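Local atomic coordinates of peptidase S15/CocE/NonD (Thaumarchaeota archaeon SCGC AB-539-E09, PDB entry 4PF1), a protein that probably cleaves residues from the N-terminal ends of peptides as a serine aminopeptidase of the alpha/beta-hydrolase fold. Residues E113-P125 and S161-N173. Sequence-based numbering, arbitrary orientation.
Sequences EGGYMMNKPLTGP and SYEGYTTLMCTIN
Asn119 lies between two tyrosine rings of helix 162-169, its ND2 over one face of Tyr162 and also over one face of Tyr165. The amide is tilted only 25° from the Tyr162 plane, with ND2 3.4 Å from Tyr162 CE2, while its CB makes a CH-pi contact with the Tyr165 ring. Tyr162 OH is gripped several times: Asn119 N donates to it at 2.8 Å (N-H...O 146°), Tyr116 OH shares a hydrogen bond with it, and a water in the ring plane joins it to Met117 O. With CG swung away from the backbone N (chi1 -156°), the Tyr162 ring reaches out from the first turn of the helix to the loop. A phenylalanine in place of Tyr162 would probably leave Asn119 N and Tyr116 OH without this shared partner and the water less firmly held. Met118 SD adds a Met-aromatic contact at the edge of the same ring. Ser161, between strand 154-160 and this helix, is placed as at the nucleophile elbow of an alpha/beta hydrolase, and its OG bonds to His328 NE2, consistent with a catalytic serine; the helix that loop 113-125 packs against is the one leading away from that elbow. At the next turn Tyr165 OH lies 2.7 Å from both Lys120 O and Asn119 O, and Met169 CG lies over the rim of the ring face opposite Asn119. Further along, Leu122 sets both methyls against Ile172 CG2, CD1 at 3.8 Å, and its CD2 also meets Met169 SD at 3.9 Å. Tyr116 N and Met118 N hydrogen-bond to Ser17 OG and Asp18 OD2 of a second subunit.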
loop_
_atom_site.group_PDB
_atom_site.type_symbol
_atom_site.label_atom_id
_atom_site.label_comp_id
_atom_site.label_asym_id
_atom_site.label_seq_id
_atom_site.Cartn_x
_atom_site.Cartn_y
_atom_site.Cartn_z
ATOM N N GLU A 113 37.926 -14.944 17.668
ATOM C CA GLU A 113 38.484 -16.277 17.875
ATOM C C GLU A 113 37.789 -16.950 19.058
ATOM O O GLU A 113 36.918 -16.345 19.697
ATOM C CB GLU A 113 40.001 -16.183 18.140
ATOM C CG GLU A 113 40.823 -15.759 16.939
ATOM C CD GLU A 113 42.275 -15.432 17.236
ATOM O OE1 GLU A 113 42.667 -15.444 18.426
ATOM O OE2 GLU A 113 43.023 -15.161 16.271
ATOM N N GLY A 114 38.211 -18.173 19.365
ATOM C CA GLY A 114 37.701 -18.935 20.496
ATOM C C GLY A 114 36.466 -19.751 20.196
ATOM O O GLY A 114 35.967 -19.756 19.063
ATOM N N GLY A 115 35.999 -20.461 21.219
ATOM C CA GLY A 115 34.805 -21.290 21.143
ATOM C C GLY A 115 33.557 -20.516 21.497
ATOM O O GLY A 115 33.620 -19.525 22.236
ATOM N N TYR A 116 32.408 -20.943 20.959
ATOM C CA TYR A 116 31.170 -20.241 21.241
ATOM C C TYR A 116 30.224 -21.081 22.085
ATOM O O TYR A 116 29.818 -22.172 21.681
ATOM C CB TYR A 116 30.480 -19.764 19.949
ATOM C CG TYR A 116 29.170 -19.047 20.202
ATOM C CD1 TYR A 116 29.139 -17.826 20.869
ATOM C CD2 TYR A 116 27.957 -19.626 19.843
ATOM C CE1 TYR A 116 27.935 -17.184 21.147
ATOM C CE2 TYR A 116 26.744 -18.989 20.111
ATOM C CZ TYR A 116 26.740 -17.765 20.758
ATOM O OH TYR A 116 25.556 -17.130 21.028
ATOM N N MET A 117 29.868 -20.546 23.259
ATOM C CA MET A 117 28.906 -21.136 24.180
ATOM C C MET A 117 27.719 -20.195 24.276
ATOM O O MET A 117 27.901 -19.039 24.671
ATOM C CB MET A 117 29.543 -21.362 25.564
ATOM C CG MET A 117 30.410 -22.605 25.648
ATOM S SD MET A 117 31.293 -22.718 27.230
ATOM C CE MET A 117 29.972 -23.279 28.302
ATOM N N MET A 118 26.522 -20.655 23.843
ATOM C CA MET A 118 25.275 -19.873 23.856
ATOM C C MET A 118 25.081 -19.219 25.225
ATOM O O MET A 118 25.012 -19.926 26.225
ATOM C CB MET A 118 24.070 -20.778 23.510
ATOM C CG MET A 118 22.709 -20.075 23.591
ATOM S SD MET A 118 22.381 -18.941 22.225
ATOM C CE MET A 118 22.220 -20.110 20.850
ATOM N N ASN A 119 25.033 -17.864 25.266
ATOM C CA ASN A 119 24.885 -17.074 26.501
ATOM C C ASN A 119 25.855 -17.586 27.570
ATOM O O ASN A 119 25.426 -17.945 28.673
ATOM C CB ASN A 119 23.431 -17.112 27.017
ATOM C CG ASN A 119 22.420 -16.541 26.066
ATOM O OD1 ASN A 119 21.658 -17.275 25.433
ATOM N ND2 ASN A 119 22.358 -15.215 25.979
ATOM N N LYS A 120 27.157 -17.689 27.209
ATOM C CA LYS A 120 28.214 -18.227 28.070
ATOM C C LYS A 120 28.066 -17.719 29.513
ATOM O O LYS A 120 28.087 -16.506 29.741
ATOM C CB LYS A 120 29.604 -17.880 27.512
ATOM C CG LYS A 120 30.713 -18.752 28.077
ATOM C CD LYS A 120 32.068 -18.254 27.656
ATOM C CE LYS A 120 33.156 -19.208 28.068
ATOM N NZ LYS A 120 34.503 -18.708 27.682
ATOM N N PRO A 121 27.824 -18.631 30.485
ATOM C CA PRO A 121 27.655 -18.181 31.876
ATOM C C PRO A 121 28.991 -17.860 32.543
ATOM O O PRO A 121 30.047 -18.094 31.952
ATOM C CB PRO A 121 26.964 -19.372 32.545
ATOM C CG PRO A 121 27.420 -20.560 31.772
ATOM C CD PRO A 121 27.737 -20.105 30.372
ATOM N N LEU A 122 28.943 -17.341 33.787
ATOM C CA LEU A 122 30.137 -17.032 34.574
ATOM C C LEU A 122 30.942 -18.290 34.867
ATOM O O LEU A 122 30.359 -19.375 34.964
ATOM C CB LEU A 122 29.749 -16.373 35.912
ATOM C CG LEU A 122 29.253 -14.926 35.898
ATOM C CD1 LEU A 122 29.003 -14.458 37.304
ATOM C CD2 LEU A 122 30.261 -13.983 35.232
ATOM N N THR A 123 32.272 -18.142 35.071
ATOM C CA THR A 123 33.149 -19.264 35.424
ATOM C C THR A 123 32.605 -19.956 36.676
ATOM O O THR A 123 32.193 -19.283 37.626
ATOM C CB THR A 123 34.613 -18.808 35.615
ATOM O OG1 THR A 123 34.678 -17.806 36.629
ATOM C CG2 THR A 123 35.244 -18.295 34.327
ATOM N N GLY A 124 32.529 -21.281 36.622
ATOM C CA GLY A 124 31.999 -22.096 37.706
ATOM C C GLY A 124 31.562 -23.475 37.251
ATOM O O GLY A 124 32.210 -24.071 36.385
ATOM N N PRO A 125 30.436 -24.012 37.801
ATOM C CA PRO A 125 30.004 -25.374 37.416
ATOM C C PRO A 125 29.553 -25.504 35.955
ATOM O O PRO A 125 29.583 -26.610 35.412
ATOM C CB PRO A 125 28.842 -25.668 38.379
ATOM C CG PRO A 125 28.973 -24.664 39.483
ATOM C CD PRO A 125 29.560 -23.448 38.849
ATOM N N SER A 161 18.344 -7.404 24.127
ATOM C CA SER A 161 18.256 -8.866 23.969
ATOM C C SER A 161 19.574 -9.551 24.409
ATOM O O SER A 161 19.949 -9.425 25.579
ATOM C CB SER A 161 17.887 -9.225 22.531
ATOM O OG SER A 161 17.323 -10.520 22.444
ATOM N N TYR A 162 20.281 -10.248 23.478
ATOM C CA TYR A 162 21.582 -10.879 23.755
ATOM C C TYR A 162 22.609 -9.798 24.111
ATOM O O TYR A 162 23.425 -9.996 25.010
ATOM C CB TYR A 162 22.057 -11.695 22.539
ATOM C CG TYR A 162 23.036 -12.810 22.855
ATOM C CD1 TYR A 162 24.338 -12.527 23.268
ATOM C CD2 TYR A 162 22.706 -14.141 22.615
ATOM C CE1 TYR A 162 25.261 -13.547 23.503
ATOM C CE2 TYR A 162 23.620 -15.168 22.848
ATOM C CZ TYR A 162 24.901 -14.865 23.279
ATOM O OH TYR A 162 25.810 -15.875 23.496
ATOM N N GLU A 163 22.531 -8.635 23.432
ATOM C CA GLU A 163 23.398 -7.484 23.705
ATOM C C GLU A 163 23.053 -6.873 25.071
ATOM O O GLU A 163 23.891 -6.215 25.677
ATOM C CB GLU A 163 23.289 -6.435 22.589
ATOM C CG GLU A 163 23.785 -6.942 21.242
ATOM C CD GLU A 163 23.530 -6.036 20.052
ATOM O OE1 GLU A 163 22.971 -4.933 20.239
ATOM O OE2 GLU A 163 23.895 -6.436 18.924
ATOM N N GLY A 164 21.829 -7.121 25.540
ATOM C CA GLY A 164 21.372 -6.715 26.862
ATOM C C GLY A 164 21.925 -7.646 27.919
ATOM O O GLY A 164 22.288 -7.207 29.010
ATOM N N TYR A 165 22.015 -8.950 27.579
ATOM C CA TYR A 165 22.600 -9.989 28.431
ATOM C C TYR A 165 24.092 -9.701 28.632
ATOM O O TYR A 165 24.578 -9.783 29.757
ATOM C CB TYR A 165 22.375 -11.391 27.809
ATOM C CG TYR A 165 23.227 -12.494 28.402
ATOM C CD1 TYR A 165 22.816 -13.184 29.538
ATOM C CD2 TYR A 165 24.422 -12.882 27.800
ATOM C CE1 TYR A 165 23.593 -14.205 30.085
ATOM C CE2 TYR A 165 25.215 -13.890 28.349
ATOM C CZ TYR A 165 24.789 -14.558 29.484
ATOM O OH TYR A 165 25.541 -15.575 30.017
ATOM N N THR A 166 24.810 -9.332 27.543
ATOM C CA THR A 166 26.243 -9.015 27.627
ATOM C C THR A 166 26.455 -7.726 28.427
ATOM O O THR A 166 27.441 -7.630 29.148
ATOM C CB THR A 166 26.899 -8.942 26.243
ATOM O OG1 THR A 166 26.294 -7.905 25.479
ATOM C CG2 THR A 166 26.840 -10.267 25.491
ATOM N N THR A 167 25.496 -6.764 28.340
ATOM C CA THR A 167 25.516 -5.502 29.096
ATOM C C THR A 167 25.453 -5.809 30.609
ATOM O O THR A 167 26.194 -5.208 31.389
ATOM C CB THR A 167 24.354 -4.589 28.629
ATOM O OG1 THR A 167 24.598 -4.161 27.288
ATOM C CG2 THR A 167 24.154 -3.371 29.526
ATOM N N LEU A 168 24.584 -6.763 31.010
ATOM C CA LEU A 168 24.453 -7.185 32.407
ATOM C C LEU A 168 25.743 -7.835 32.912
ATOM O O LEU A 168 26.119 -7.637 34.070
ATOM C CB LEU A 168 23.281 -8.167 32.579
ATOM C CG LEU A 168 21.873 -7.624 32.341
ATOM C CD1 LEU A 168 20.872 -8.757 32.278
ATOM C CD2 LEU A 168 21.469 -6.614 33.420
ATOM N N MET A 169 26.433 -8.594 32.032
ATOM C CA MET A 169 27.685 -9.276 32.376
ATOM C C MET A 169 28.840 -8.277 32.610
ATOM O O MET A 169 29.810 -8.627 33.280
ATOM C CB MET A 169 28.062 -10.302 31.299
ATOM C CG MET A 169 27.229 -11.580 31.360
ATOM S SD MET A 169 27.589 -12.575 32.830
ATOM C CE MET A 169 26.544 -13.932 32.556
ATOM N N CYS A 170 28.709 -7.022 32.109
ATOM C CA CYS A 170 29.708 -5.956 32.309
ATOM C C CYS A 170 29.748 -5.518 33.784
ATOM O O CYS A 170 30.774 -5.011 34.245
ATOM C CB CYS A 170 29.423 -4.762 31.397
ATOM S SG CYS A 170 29.478 -5.140 29.625
ATOM N N THR A 171 28.625 -5.698 34.509
ATOM C CA THR A 171 28.457 -5.270 35.903
ATOM C C THR A 171 29.039 -6.282 36.920
ATOM O O THR A 171 29.087 -5.971 38.111
ATOM C CB THR A 171 26.974 -4.976 36.206
ATOM O OG1 THR A 171 26.243 -6.199 36.293
ATOM C CG2 THR A 171 26.338 -4.055 35.185
ATOM N N ILE A 172 29.468 -7.479 36.458
ATOM C CA ILE A 172 30.089 -8.491 37.329
ATOM C C ILE A 172 31.594 -8.223 37.353
ATOM O O ILE A 172 32.217 -8.202 36.286
ATOM C CB ILE A 172 29.746 -9.943 36.877
ATOM C CG1 ILE A 172 28.207 -10.183 36.802
ATOM C CG2 ILE A 172 30.454 -10.996 37.754
ATOM C CD1 ILE A 172 27.397 -9.935 38.129
ATOM N N ASN A 173 32.172 -8.003 38.573
ATOM C CA ASN A 173 33.586 -7.602 38.777
ATOM C C ASN A 173 33.921 -6.493 37.750
ATOM O O ASN A 173 34.678 -6.732 36.801
ATOM C CB ASN A 173 34.540 -8.806 38.665
ATOM C CG ASN A 173 34.177 -9.965 39.559
ATOM O OD1 ASN A 173 33.863 -11.066 39.090
ATOM N ND2 ASN A 173 34.217 -9.748 40.870
HETATM O O HOH W 1 28.169 -16.279 24.528
#